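Local coordinates for protein putative Nitroreductase (Anabaena variabilis ATCC 29413, PDB 3EO7) that binds flavin mononucleotide and probably acts as a flavin-dependent oxidoreductase of the nitroreductase family, at residues Asp65-Trp70 with Thr118-Pro123; Gln145-Ala150 with Pro155-Thr160. All blocks are in the same frame, centred on the assembly; numbering follows the deposited sequence. Where two conformers were deposited one is given.

Contact 1: Asp65-Trp70 with Thr118-Pro123; sequences DTNGQW and TPLLSP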
loop_
_atom_site.group_PDB
_atom_site.type_symbol
_atom_site.label_atom_id
_atom_site.label_comp_id
_atom_site.label_asym_id
_atom_site.label_seq_id
_atom_site.Cartn_x
_atom_site.Cartn_y
_atom_site.Cartn_z
ATOM N N ASP A 65 -23.765 16.834 19.261
ATOM C CA ASP A 65 -24.636 16.490 18.149
ATOM C C ASP A 65 -24.145 15.163 17.558
ATOM O O ASP A 65 -23.001 15.061 17.113
ATOM C CB ASP A 65 -24.626 17.588 17.076
ATOM C CG ASP A 65 -25.631 17.326 15.958
ATOM O OD1 ASP A 65 -26.805 17.015 16.264
ATOM O OD2 ASP A 65 -25.257 17.451 14.772
ATOM N N THR A 66 -25.012 14.153 17.577
ATOM C CA THR A 66 -24.646 12.830 17.101
ATOM C C THR A 66 -24.411 12.831 15.581
ATOM O O THR A 66 -23.518 12.134 15.089
ATOM C CB THR A 66 -25.705 11.775 17.535
ATOM O OG1 THR A 66 -26.963 12.050 16.894
ATOM C CG2 THR A 66 -25.889 11.816 19.059
ATOM N N ASN A 67 -25.172 13.623 14.831
ATOM C CA ASN A 67 -24.940 13.695 13.389
ATOM C C ASN A 67 -23.581 14.319 13.081
ATOM O O ASN A 67 -22.859 13.832 12.187
ATOM C CB ASN A 67 -26.015 14.480 12.676
ATOM C CG ASN A 67 -27.375 13.854 12.825
ATOM O OD1 ASN A 67 -27.500 12.659 13.118
ATOM N ND2 ASN A 67 -28.411 14.664 12.634
ATOM N N GLY A 68 -23.242 15.381 13.815
ATOM C CA GLY A 68 -21.926 16.019 13.674
ATOM C C GLY A 68 -20.794 15.068 14.067
ATOM O O GLY A 68 -19.723 15.062 13.420
ATOM N N GLN A 69 -21.014 14.276 15.131
ATOM C CA GLN A 69 -20.005 13.312 15.569
ATOM C C GLN A 69 -19.775 12.298 14.448
ATOM O O GLN A 69 -18.648 11.893 14.210
ATOM C CB GLN A 69 -20.416 12.586 16.844
ATOM C CG GLN A 69 -20.543 13.490 18.064
ATOM C CD GLN A 69 -21.260 12.790 19.214
ATOM O OE1 GLN A 69 -21.146 11.571 19.372
ATOM N NE2 GLN A 69 -21.998 13.551 20.014
ATOM N N TRP A 70 -20.834 11.932 13.725
ATOM C CA TRP A 70 -20.649 10.981 12.630
ATOM C C TRP A 70 -19.815 11.598 11.504
ATOM O O TRP A 70 -18.835 11.000 11.037
ATOM C CB TRP A 70 -21.973 10.428 12.099
ATOM C CG TRP A 70 -21.618 9.393 11.114
ATOM C CD1 TRP A 70 -21.120 8.135 11.381
ATOM C CD2 TRP A 70 -21.529 9.564 9.694
ATOM N NE1 TRP A 70 -20.756 7.512 10.201
ATOM C CE2 TRP A 70 -21.028 8.354 9.153
ATOM C CE3 TRP A 70 -21.852 10.609 8.824
ATOM C CZ2 TRP A 70 -20.855 8.169 7.779
ATOM C CZ3 TRP A 70 -21.679 10.423 7.476
ATOM C CH2 TRP A 70 -21.193 9.217 6.965
ATOM N N THR A 118 -28.203 6.259 4.061
ATOM C CA THR A 118 -28.469 6.329 5.491
ATOM C C THR A 118 -29.149 7.654 5.758
ATOM O O THR A 118 -29.189 8.508 4.877
ATOM C CB THR A 118 -27.145 6.260 6.299
ATOM O OG1 THR A 118 -26.431 7.505 6.223
ATOM C CG2 THR A 118 -26.259 5.126 5.797
ATOM N N PRO A 119 -29.644 7.860 6.987
ATOM C CA PRO A 119 -30.302 9.144 7.256
ATOM C C PRO A 119 -29.324 10.305 7.169
ATOM O O PRO A 119 -29.755 11.426 6.983
ATOM C CB PRO A 119 -30.872 8.987 8.685
ATOM C CG PRO A 119 -30.761 7.531 9.008
ATOM C CD PRO A 119 -29.617 6.998 8.184
ATOM N N LEU A 120 -28.022 10.048 7.281
ATOM C CA LEU A 120 -27.040 11.128 7.128
ATOM C C LEU A 120 -26.369 11.205 5.755
ATOM O O LEU A 120 -26.007 12.302 5.315
ATOM C CB LEU A 120 -25.954 11.027 8.195
ATOM C CG LEU A 120 -26.362 11.454 9.608
ATOM C CD1 LEU A 120 -25.121 11.460 10.484
ATOM C CD2 LEU A 120 -27.010 12.833 9.614
ATOM N N LEU A 121 -26.199 10.054 5.091
ATOM C CA LEU A 121 -25.459 9.982 3.817
ATOM C C LEU A 121 -26.318 9.384 2.696
ATOM O O LEU A 121 -26.521 8.169 2.636
ATOM C CB LEU A 121 -24.181 9.141 4.011
ATOM C CG LEU A 121 -23.166 9.119 2.875
ATOM C CD1 LEU A 121 -22.571 10.471 2.689
ATOM C CD2 LEU A 121 -22.070 8.055 3.123
ATOM N N SER A 122 -26.760 10.251 1.787
ATOM C CA SER A 122 -27.605 9.852 0.656
ATOM C C SER A 122 -26.950 8.723 -0.095
ATOM O O SER A 122 -25.723 8.624 -0.116
ATOM C CB SER A 122 -27.798 11.010 -0.331
ATOM O OG SER A 122 -28.430 12.079 0.293
ATOM N N PRO A 123 -27.760 7.870 -0.732
ATOM C CA PRO A 123 -27.149 6.769 -1.466
ATOM C C PRO A 123 -26.401 7.213 -2.694
ATOM O O PRO A 123 -26.648 8.306 -3.229
ATOM C CB PRO A 123 -28.362 5.958 -1.930
ATOM C CG PRO A 123 -29.476 6.894 -1.955
ATOM C CD PRO A 123 -29.232 7.829 -0.817
#

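Contact 2: Gln145-Ala150 with Pro155-Thr160; sequences QSLQEA and PALEST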
loop_
_atom_site.group_PDB
_atom_site.type_symbol
_atom_site.label_atom_id
_atom_site.label_comp_id
_atom_site.label_asym_id
_atom_site.label_seq_id
_atom_site.Cartn_x
_atom_site.Cartn_y
_atom_site.Cartn_z
ATOM N N GLN A 145 -26.793 -2.979 -4.135
ATOM C CA GLN A 145 -26.959 -4.320 -4.662
ATOM C C GLN A 145 -25.993 -4.608 -5.817
ATOM O O GLN A 145 -25.439 -5.718 -5.899
ATOM C CB GLN A 145 -28.401 -4.613 -5.047
ATOM C CG GLN A 145 -28.558 -6.051 -5.488
ATOM C CD GLN A 145 -29.984 -6.449 -5.663
ATOM O OE1 GLN A 145 -30.851 -6.042 -4.892
ATOM N NE2 GLN A 145 -30.241 -7.267 -6.673
ATOM N N SER A 146 -25.788 -3.629 -6.699
ATOM C CA SER A 146 -24.833 -3.790 -7.809
ATOM C C SER A 146 -23.411 -4.029 -7.268
ATOM O O SER A 146 -22.639 -4.815 -7.830
ATOM C CB SER A 146 -24.862 -2.599 -8.785
ATOM O OG SER A 146 -24.468 -1.377 -8.178
ATOM N N LEU A 147 -23.065 -3.347 -6.180
ATOM C CA LEU A 147 -21.760 -3.529 -5.559
ATOM C C LEU A 147 -21.680 -4.926 -4.947
ATOM O O LEU A 147 -20.666 -5.609 -5.068
ATOM C CB LEU A 147 -21.471 -2.437 -4.516
ATOM C CG LEU A 147 -20.062 -2.534 -3.887
ATOM C CD1 LEU A 147 -18.909 -2.527 -4.945
ATOM C CD2 LEU A 147 -19.923 -1.379 -2.888
ATOM N N GLN A 148 -22.757 -5.353 -4.296
ATOM C CA GLN A 148 -22.806 -6.691 -3.748
ATOM C C GLN A 148 -22.621 -7.744 -4.842
ATOM O O GLN A 148 -21.790 -8.600 -4.705
ATOM C CB GLN A 148 -24.119 -6.912 -3.003
ATOM C CG GLN A 148 -24.217 -6.149 -1.681
ATOM C CD GLN A 148 -25.530 -6.357 -0.996
ATOM O OE1 GLN A 148 -26.596 -5.902 -1.486
ATOM N NE2 GLN A 148 -25.491 -7.066 0.153
ATOM N N GLU A 149 -23.342 -7.632 -5.949
ATOM C CA GLU A 149 -23.209 -8.617 -7.043
ATOM C C GLU A 149 -21.759 -8.642 -7.594
ATOM O O GLU A 149 -21.160 -9.715 -7.823
ATOM C CB GLU A 149 -24.227 -8.297 -8.149
ATOM C CG GLU A 149 -25.663 -8.538 -7.717
ATOM C CD GLU A 149 -26.707 -7.883 -8.624
ATOM O OE1 GLU A 149 -26.365 -6.958 -9.390
ATOM O OE2 GLU A 149 -27.894 -8.265 -8.520
ATOM N N ALA A 150 -21.182 -7.455 -7.746
ATOM C CA ALA A 150 -19.834 -7.304 -8.269
ATOM C C ALA A 150 -18.803 -7.908 -7.330
ATOM O O ALA A 150 -17.741 -8.333 -7.766
ATOM C CB ALA A 150 -19.512 -5.822 -8.531
ATOM N N PRO A 155 -19.884 -11.096 2.494
ATOM C CA PRO A 155 -20.695 -10.782 3.700
ATOM C C PRO A 155 -20.443 -9.429 4.334
ATOM O O PRO A 155 -21.338 -8.889 4.992
ATOM C CB PRO A 155 -20.307 -11.891 4.696
ATOM C CG PRO A 155 -19.641 -12.937 3.890
ATOM C CD PRO A 155 -19.036 -12.281 2.683
ATOM N N ALA A 156 -19.262 -8.866 4.145
ATOM C CA ALA A 156 -18.971 -7.552 4.721
ATOM C C ALA A 156 -19.902 -6.475 4.161
ATOM O O ALA A 156 -20.137 -5.461 4.819
ATOM C CB ALA A 156 -17.506 -7.170 4.546
ATOM N N LEU A 157 -20.424 -6.669 2.951
ATOM C CA LEU A 157 -21.371 -5.711 2.361
ATOM C C LEU A 157 -22.780 -5.799 2.904
ATOM O O LEU A 157 -23.550 -4.856 2.825
ATOM C CB LEU A 157 -21.387 -5.853 0.828
ATOM C CG LEU A 157 -20.110 -5.346 0.145
ATOM C CD1 LEU A 157 -19.961 -5.923 -1.258
ATOM C CD2 LEU A 157 -20.081 -3.817 0.086
ATOM N N GLU A 158 -23.123 -6.920 3.489
ATOM C CA GLU A 158 -24.461 -7.075 4.003
ATOM C C GLU A 158 -24.683 -6.288 5.324
ATOM O O GLU A 158 -25.761 -5.772 5.545
ATOM C CB GLU A 158 -24.782 -8.562 4.128
ATOM C CG GLU A 158 -26.324 -8.831 4.148
ATOM C CD GLU A 158 -27.021 -8.489 2.802
ATOM O OE1 GLU A 158 -26.880 -9.268 1.831
ATOM O OE2 GLU A 158 -27.732 -7.462 2.726
ATOM N N SER A 159 -23.638 -6.170 6.144
ATOM C CA SER A 159 -23.681 -5.538 7.461
ATOM C C SER A 159 -23.423 -4.022 7.468
ATOM O O SER A 159 -23.845 -3.289 8.371
ATOM C CB SER A 159 -22.548 -6.160 8.336
ATOM O OG SER A 159 -22.108 -7.423 7.828
ATOM N N THR A 160 -22.783 -3.561 6.421
ATOM C CA THR A 160 -22.298 -2.194 6.348
ATOM C C THR A 160 -23.171 -1.264 5.510
ATOM O O THR A 160 -24.043 -1.713 4.760
ATOM C CB THR A 160 -20.844 -2.212 5.826
ATOM O OG1 THR A 160 -20.802 -2.886 4.559
ATOM C CG2 THR A 160 -19.931 -2.916 6.851
#

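Contact 1: Asp65-Trp70 with Thr118-Pro123
Leu120 reaches across from the loop between strands 109-115 and 124-129 to lie against Asn67 and Trp70 at the N-terminal end of helix 66-82. The contact thus packs a helix N-terminus against a connection between neighbouring strands of the antiparallel sheet in the N-terminal nitroreductase-like half of the chain.

Van der Waals packing carries the contact, and the two methyls of Leu120 divide the work. CD2 covers the polar amide group of Asn67, 3.4 Å from Asn67 CG, while CD1 fits between the two helix residues, 3.7 Å from both Asn67 CA and Trp70 CB. The indole then runs past Leu120 in the opposite sense, bringing Trp70 CE3 to 3.8 Å from Leu120 CD1. The CB of Trp70 points toward the loop, and with CG anti to the backbone N (chi1 -174°) the ring is laid past Leu120 as far as Leu121, whose side chain crosses it at about a right angle. Leu162 of strand 162-169 touches both Trp70 and Leu121, so the same cluster rests on the sheet.

The polar interactions shape each segment separately. Asp65 OD2 accepts from Gly68 N at 3.0 Å, approached from above the carboxylate plane, in an Asx motif at the start of the helix. In the loop, Thr118 OG1 accepts from Leu121 N at 2.8 Å, an ST motif, and more weakly from Leu120 N; the motif accompanies a turn in which Leu120 and Leu121 both point toward the helix. The indole NE1 is hydrogen-bonded to Tyr205 OH, which helps fix the rotation of the ring, while on the six-membered ring Trp70 CH2 stands 4.1 Å from Leu121 CD2.

Contact 2: Gln145-Ala150 with Pro155-Thr160
Gln148 runs past Leu157 in the opposite direction on its way to Glu158. Its CB leaves the helix at a slant to the other segment, and CG, anti to the carbonyl carbon (chi1 -71°), packs 3.8 Å from Leu157 CB. Beyond CG the chain stays extended and carries the amide to the carboxylate of Glu158, where NE2 gives a weak hydrogen bond to OE1 at 3.1 Å, bent to 126° at the hydrogen. The amide and carboxylate planes are turned 67° from each other. The other carboxylate oxygen, OE2, forms a salt bridge with Arg116, so the charge has a second partner.

Helix 144-150 and the short, weakly bonded helix 155-159 run nearly antiparallel, like a helical hairpin, their axes 9.8 Å apart and at 162°, within the connection between strands 134-139 and 162-169 of the sheet. Leu157 turns both methyls to helix 144-150: CD1 lies 3.9 Å from Gln148 CA, and CD2 meets Leu147 CD2 at 3.8 Å, the two leucines crossing at about a right angle. Leu157 also touches Pro236 of strand 229-239, whereas Leu147 packs on Leu221 of helix 215-222.

Contact 1 closes before contact 2 opens along the chain, and both lie on the same side of its centre. Their centres are about 20 Å apart, with nearest atoms about 7 Å apart, so they do not touch. What joins them is the seven-stranded antiparallel sheet: the loop of contact 1 links strands 109-115 and 124-129, whereas contact 2 belongs to the helical connection from strand 134-139 to strand 162-169, which pairs with 109-115. Arg116, in the same loop two residues ahead of Thr118, hydrogen-bonds to the backbone O of Thr160 in contact 2. Both contacts lie away from the flavin-binding residues and pack peripheral helices and loops around this sheet.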